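Local coordinates for lysozyme inhibitor LprI-like N-terminal domain-containing protein (PDB 6AR7) that is of unknown function but carries a signal sequence and a lysozyme inhibitor LprI-like region, and may therefore bind lysozyme, at residues E51-W56 with Q119-R124; R90-H95 with Q187-A192. All blocks are in the same frame, centred on the assembly; numbering follows the deposited sequence.

In the fold
The chain is all helix and loop, without strands, and both contacts join helices of this bundle. Along the sequence their segments alternate: 51-56, 90-95, 119-124, then 187-192. Contact 1 pairs helix 42-70 with helix 107-136; contact 2 pairs helix 73-101, which lies between those two in sequence, with helix 180-197. Their centres are about 17 Å apart, and about 9 and 10 Å from the centre of the chain, yet they meet where Pro120 CG lies 3.6 Å from Arg90 NH2. Contact 1 stays within one LprI-like region, whereas contact 2 joins that region to a second, partial LprI-like region within the same helical bundle.

Contact 1. Residues E51-W56 with Q119-R124; sequences EARQQW and QPVRER
Trp56 and Arg122 meet side by side where two helices of the LprI-family bundle, 42-70 and 107-136, pack together. The axes of 51-56 and 119-124 run in the same general direction, crossing at 27° and 8.6 Å apart at closest approach. The CA atoms of Trp56 and Arg122 are 5.3 Å apart, the nearest such pair between the segments.

The indole of Trp56 is covered on one face by the aliphatic part of Arg122. CG of Arg122 sits 3.8 Å from the centroid of the five-membered ring of Trp56 and 19° off the ring normal, the geometry of a CH-pi contact. Arg122 reaches this position because its CG is anti to the backbone N (chi1 -175°) and the chain then runs extended to NE, so CB, CG and CD pass along the indole in turn. The guanidinium does not stack: NE of Arg122 lies 3.7 Å from CZ2 of Trp56, but the two planes are steeply inclined. Asp27 of helix 25-34 serves both polar ends, its OD2 forming a salt bridge with Arg122 NE and its OD1 accepting a hydrogen bond from Trp56 NE1. One carboxylate thus grips both side chains and probably restrains the ring against the arginine chain.

Val121 supplies a second patch of apolar packing and uses its two methyls differently. CG1 is turned to the backbone of helix 42-70, 3.7 Å from the carbonyl O of Arg53, and also packs on CB of Trp56. CG2 instead meets the methylene part of Arg53, whose chain bends at its third torsion and carries its guanidinium to a salt bridge with Asp50. Here CG of Arg53 rests 3.8 Å from CG2 of Val121.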
# COMPACT_ATOMS: atom_id res chain seq x y z
N GLU A 51 -14.06 -4.26 8.41
CA GLU A 51 -14.02 -5.72 8.57
C GLU A 51 -13.24 -6.37 7.43
O GLU A 51 -12.46 -7.30 7.65
CB GLU A 51 -15.44 -6.28 8.66
CG GLU A 51 -16.09 -6.07 10.04
CD GLU A 51 -17.60 -6.16 10.00
OE1 GLU A 51 -18.17 -6.38 8.91
OE2 GLU A 51 -18.24 -6.01 11.08
N ALA A 52 -13.44 -5.87 6.20
CA ALA A 52 -12.68 -6.38 5.06
C ALA A 52 -11.19 -6.11 5.24
O ALA A 52 -10.35 -6.97 4.96
CB ALA A 52 -13.20 -5.72 3.77
N ARG A 53 -10.85 -4.93 5.75
CA ARG A 53 -9.45 -4.59 5.95
C ARG A 53 -8.80 -5.52 6.96
O ARG A 53 -7.66 -5.96 6.76
CB ARG A 53 -9.31 -3.13 6.39
CG ARG A 53 -7.86 -2.68 6.40
CD ARG A 53 -7.61 -1.53 7.33
NE ARG A 53 -7.80 -1.94 8.71
CZ ARG A 53 -8.70 -1.41 9.52
NH1 ARG A 53 -9.47 -0.42 9.09
NH2 ARG A 53 -8.82 -1.87 10.76
N GLN A 54 -9.49 -5.81 8.05
CA GLN A 54 -8.95 -6.74 9.04
C GLN A 54 -8.75 -8.13 8.44
O GLN A 54 -7.76 -8.80 8.73
CB GLN A 54 -9.89 -6.82 10.24
CG GLN A 54 -9.91 -5.59 11.13
CD GLN A 54 -11.05 -5.65 12.15
OE1 GLN A 54 -11.16 -6.60 12.91
NE2 GLN A 54 -11.91 -4.63 12.15
N GLN A 55 -9.69 -8.58 7.61
CA GLN A 55 -9.54 -9.88 6.97
C GLN A 55 -8.36 -9.88 6.00
O GLN A 55 -7.56 -10.82 6.00
CB GLN A 55 -10.84 -10.27 6.27
CG GLN A 55 -11.94 -10.60 7.31
CD GLN A 55 -13.31 -10.66 6.72
OE1 GLN A 55 -13.49 -11.06 5.58
NE2 GLN A 55 -14.31 -10.26 7.50
N TRP A 56 -8.19 -8.79 5.22
CA TRP A 56 -7.01 -8.69 4.37
C TRP A 56 -5.73 -8.68 5.19
O TRP A 56 -4.71 -9.21 4.74
CB TRP A 56 -7.09 -7.45 3.49
CG TRP A 56 -7.94 -7.68 2.31
CD1 TRP A 56 -9.14 -7.09 2.04
CD2 TRP A 56 -7.70 -8.62 1.25
NE1 TRP A 56 -9.66 -7.59 0.86
CE2 TRP A 56 -8.79 -8.53 0.36
CE3 TRP A 56 -6.67 -9.52 0.96
CZ2 TRP A 56 -8.88 -9.28 -0.80
CZ3 TRP A 56 -6.75 -10.27 -0.19
CH2 TRP A 56 -7.85 -10.15 -1.06
N GLN A 119 -7.33 -0.35 0.99
CA GLN A 119 -6.66 -0.81 -0.23
C GLN A 119 -5.19 -1.18 -0.05
O GLN A 119 -4.74 -2.13 -0.72
CB GLN A 119 -6.80 0.25 -1.33
CG GLN A 119 -8.25 0.56 -1.74
CD GLN A 119 -9.05 -0.70 -2.07
OE1 GLN A 119 -8.52 -1.68 -2.60
NE2 GLN A 119 -10.36 -0.67 -1.78
N PRO A 120 -4.37 -0.49 0.76
CA PRO A 120 -2.96 -0.89 0.87
C PRO A 120 -2.79 -2.23 1.55
O PRO A 120 -1.79 -2.91 1.28
CB PRO A 120 -2.31 0.24 1.69
CG PRO A 120 -3.24 1.38 1.60
CD PRO A 120 -4.62 0.81 1.41
N VAL A 121 -3.69 -2.59 2.45
CA VAL A 121 -3.61 -3.89 3.11
C VAL A 121 -3.94 -4.98 2.11
O VAL A 121 -3.20 -5.95 1.96
CB VAL A 121 -4.54 -3.93 4.34
CG1 VAL A 121 -4.39 -5.26 5.11
CG2 VAL A 121 -4.23 -2.76 5.24
N ARG A 122 -5.03 -4.79 1.37
CA ARG A 122 -5.37 -5.68 0.27
C ARG A 122 -4.19 -5.82 -0.70
O ARG A 122 -3.78 -6.94 -1.04
CB ARG A 122 -6.60 -5.13 -0.44
CG ARG A 122 -7.15 -5.99 -1.52
CD ARG A 122 -8.54 -5.49 -1.94
NE ARG A 122 -9.02 -6.30 -3.05
CZ ARG A 122 -8.63 -6.15 -4.31
NH1 ARG A 122 -7.76 -5.20 -4.65
NH2 ARG A 122 -9.13 -6.97 -5.23
N GLU A 123 -3.62 -4.68 -1.12
CA GLU A 123 -2.48 -4.70 -2.05
C GLU A 123 -1.30 -5.49 -1.49
O GLU A 123 -0.69 -6.29 -2.20
CB GLU A 123 -2.06 -3.26 -2.39
CG GLU A 123 -2.96 -2.59 -3.43
CD GLU A 123 -2.85 -1.05 -3.47
OE1 GLU A 123 -2.00 -0.46 -2.77
OE2 GLU A 123 -3.63 -0.42 -4.22
N ARG A 124 -0.95 -5.27 -0.22
CA ARG A 124 0.18 -6.00 0.34
C ARG A 124 -0.08 -7.49 0.35
O ARG A 124 0.80 -8.29 0.02
CB ARG A 124 0.50 -5.48 1.74
CG ARG A 124 1.74 -6.12 2.37
CD ARG A 124 2.99 -6.02 1.48
NE ARG A 124 4.17 -6.47 2.22
CZ ARG A 124 5.38 -6.62 1.69
NH1 ARG A 124 5.60 -6.35 0.41
NH2 ARG A 124 6.37 -7.06 2.46

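Contact 2. Residues R90-H95 with Q187-A192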
# COMPACT_ATOMS: atom_id res chain seq x y z
N ARG A 90 3.52 1.73 7.19
CA ARG A 90 2.10 1.75 7.55
C ARG A 90 1.88 2.48 8.87
O ARG A 90 0.91 3.23 9.00
CB ARG A 90 1.52 0.32 7.62
CG ARG A 90 1.55 -0.48 6.30
CD ARG A 90 1.01 0.32 5.13
NE ARG A 90 -0.37 0.75 5.36
CZ ARG A 90 -0.96 1.73 4.68
NH1 ARG A 90 -0.26 2.39 3.75
NH2 ARG A 90 -2.22 2.07 4.94
N LYS A 91 2.77 2.29 9.84
CA LYS A 91 2.61 2.96 11.13
C LYS A 91 2.61 4.48 10.98
O LYS A 91 1.77 5.16 11.58
CB LYS A 91 3.70 2.51 12.11
N ASP A 92 3.54 5.04 10.21
CA ASP A 92 3.56 6.49 10.06
C ASP A 92 2.56 7.00 9.03
O ASP A 92 2.04 8.11 9.17
CB ASP A 92 4.97 6.98 9.73
CG ASP A 92 5.83 7.15 10.97
OD1 ASP A 92 5.27 7.18 12.08
OD2 ASP A 92 7.06 7.31 10.83
N GLU A 93 2.25 6.20 8.02
CA GLU A 93 1.24 6.62 7.06
C GLU A 93 -0.12 6.85 7.73
O GLU A 93 -0.87 7.74 7.32
CB GLU A 93 1.13 5.58 5.95
CG GLU A 93 0.20 5.95 4.82
CD GLU A 93 0.82 6.94 3.86
OE1 GLU A 93 2.04 7.21 3.96
OE2 GLU A 93 0.06 7.46 3.01
N ALA A 94 -0.44 6.08 8.77
CA ALA A 94 -1.68 6.34 9.51
C ALA A 94 -1.70 7.74 10.09
O ALA A 94 -2.76 8.39 10.13
CB ALA A 94 -1.87 5.29 10.61
N HIS A 95 -0.55 8.25 10.55
CA HIS A 95 -0.50 9.62 11.04
C HIS A 95 -0.75 10.61 9.91
O HIS A 95 -1.36 11.66 10.12
CB HIS A 95 0.86 9.92 11.67
CG HIS A 95 1.25 8.99 12.78
ND1 HIS A 95 0.33 8.44 13.65
CD2 HIS A 95 2.46 8.52 13.16
CE1 HIS A 95 0.96 7.67 14.52
NE2 HIS A 95 2.25 7.71 14.25
N GLN A 187 6.63 9.54 3.93
CA GLN A 187 7.18 9.35 2.60
C GLN A 187 8.57 8.72 2.67
O GLN A 187 8.92 7.89 1.82
CB GLN A 187 7.27 10.69 1.87
CG GLN A 187 7.76 10.55 0.45
CD GLN A 187 6.79 9.77 -0.41
OE1 GLN A 187 5.63 9.57 -0.05
NE2 GLN A 187 7.27 9.33 -1.55
N ARG A 188 9.38 9.13 3.64
CA ARG A 188 10.70 8.52 3.80
C ARG A 188 10.58 7.03 4.06
O ARG A 188 11.33 6.23 3.50
CB ARG A 188 11.45 9.23 4.92
CG ARG A 188 12.78 8.62 5.27
CD ARG A 188 13.52 9.47 6.32
NE ARG A 188 12.75 9.62 7.56
CZ ARG A 188 12.42 10.80 8.10
NH1 ARG A 188 12.80 11.93 7.52
NH2 ARG A 188 11.71 10.84 9.22
N GLU A 189 9.63 6.62 4.90
CA GLU A 189 9.54 5.19 5.14
C GLU A 189 8.90 4.46 3.98
O GLU A 189 9.24 3.30 3.71
CB GLU A 189 8.84 4.91 6.46
CG GLU A 189 9.82 5.07 7.61
CD GLU A 189 9.15 5.30 8.93
OE1 GLU A 189 9.77 5.02 9.98
OE2 GLU A 189 8.00 5.77 8.90
N TRP A 190 8.00 5.12 3.24
CA TRP A 190 7.52 4.50 2.02
C TRP A 190 8.68 4.23 1.06
O TRP A 190 8.77 3.13 0.48
CB TRP A 190 6.44 5.38 1.36
CG TRP A 190 6.05 4.78 0.05
CD1 TRP A 190 5.08 3.85 -0.15
CD2 TRP A 190 6.68 5.00 -1.21
NE1 TRP A 190 5.06 3.48 -1.48
CE2 TRP A 190 6.02 4.18 -2.15
CE3 TRP A 190 7.73 5.81 -1.65
CZ2 TRP A 190 6.38 4.14 -3.50
CZ3 TRP A 190 8.09 5.77 -2.99
CH2 TRP A 190 7.41 4.95 -3.89
N ALA A 191 9.59 5.20 0.89
CA ALA A 191 10.68 5.03 -0.07
C ALA A 191 11.63 3.92 0.36
O ALA A 191 12.10 3.15 -0.48
CB ALA A 191 11.45 6.34 -0.25
N ALA A 192 11.89 3.80 1.67
CA ALA A 192 12.68 2.68 2.16
C ALA A 192 11.96 1.35 1.92
O ALA A 192 12.61 0.34 1.62
CB ALA A 192 12.99 2.88 3.65
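Asp92 and Glu189 make the direct contact between 90-95 and 187-192, and it is a meeting of two acids. OD2 of Asp92 lies 2.6 Å from OE2 of Glu189, a separation at which one carboxyl group probably holds a proton. The two carboxylate planes are 29° apart. Glu189 spans the gap because its chain is extended beyond CG (chi2 159°), carrying OE2 to within 3.4 Å of Asp92 CB. The nearest CA atoms, those of Asp92 and Glu189, remain 7.9 Å apart.

Among opposite charges, Arg188 NH2 is 6.1 Å from Asp92 OD2, too far for a salt bridge, though it might modestly favour the negative form. Away from the acid pair, Arg213 of helix 203-223 forms a salt bridge with Glu93 and a hydrogen bond with Gln187, bridging both segments.

Aromatic packing continues the interface: Trp190 meets Trp89 of helix 73-101 edge-to-face. Glu189 also touches Trp89. Altogether only 100 Å² is buried between the segments, a small surface contact between helices 73-101 and 180-197 that links two LprI-family regions within the all-helical bundle.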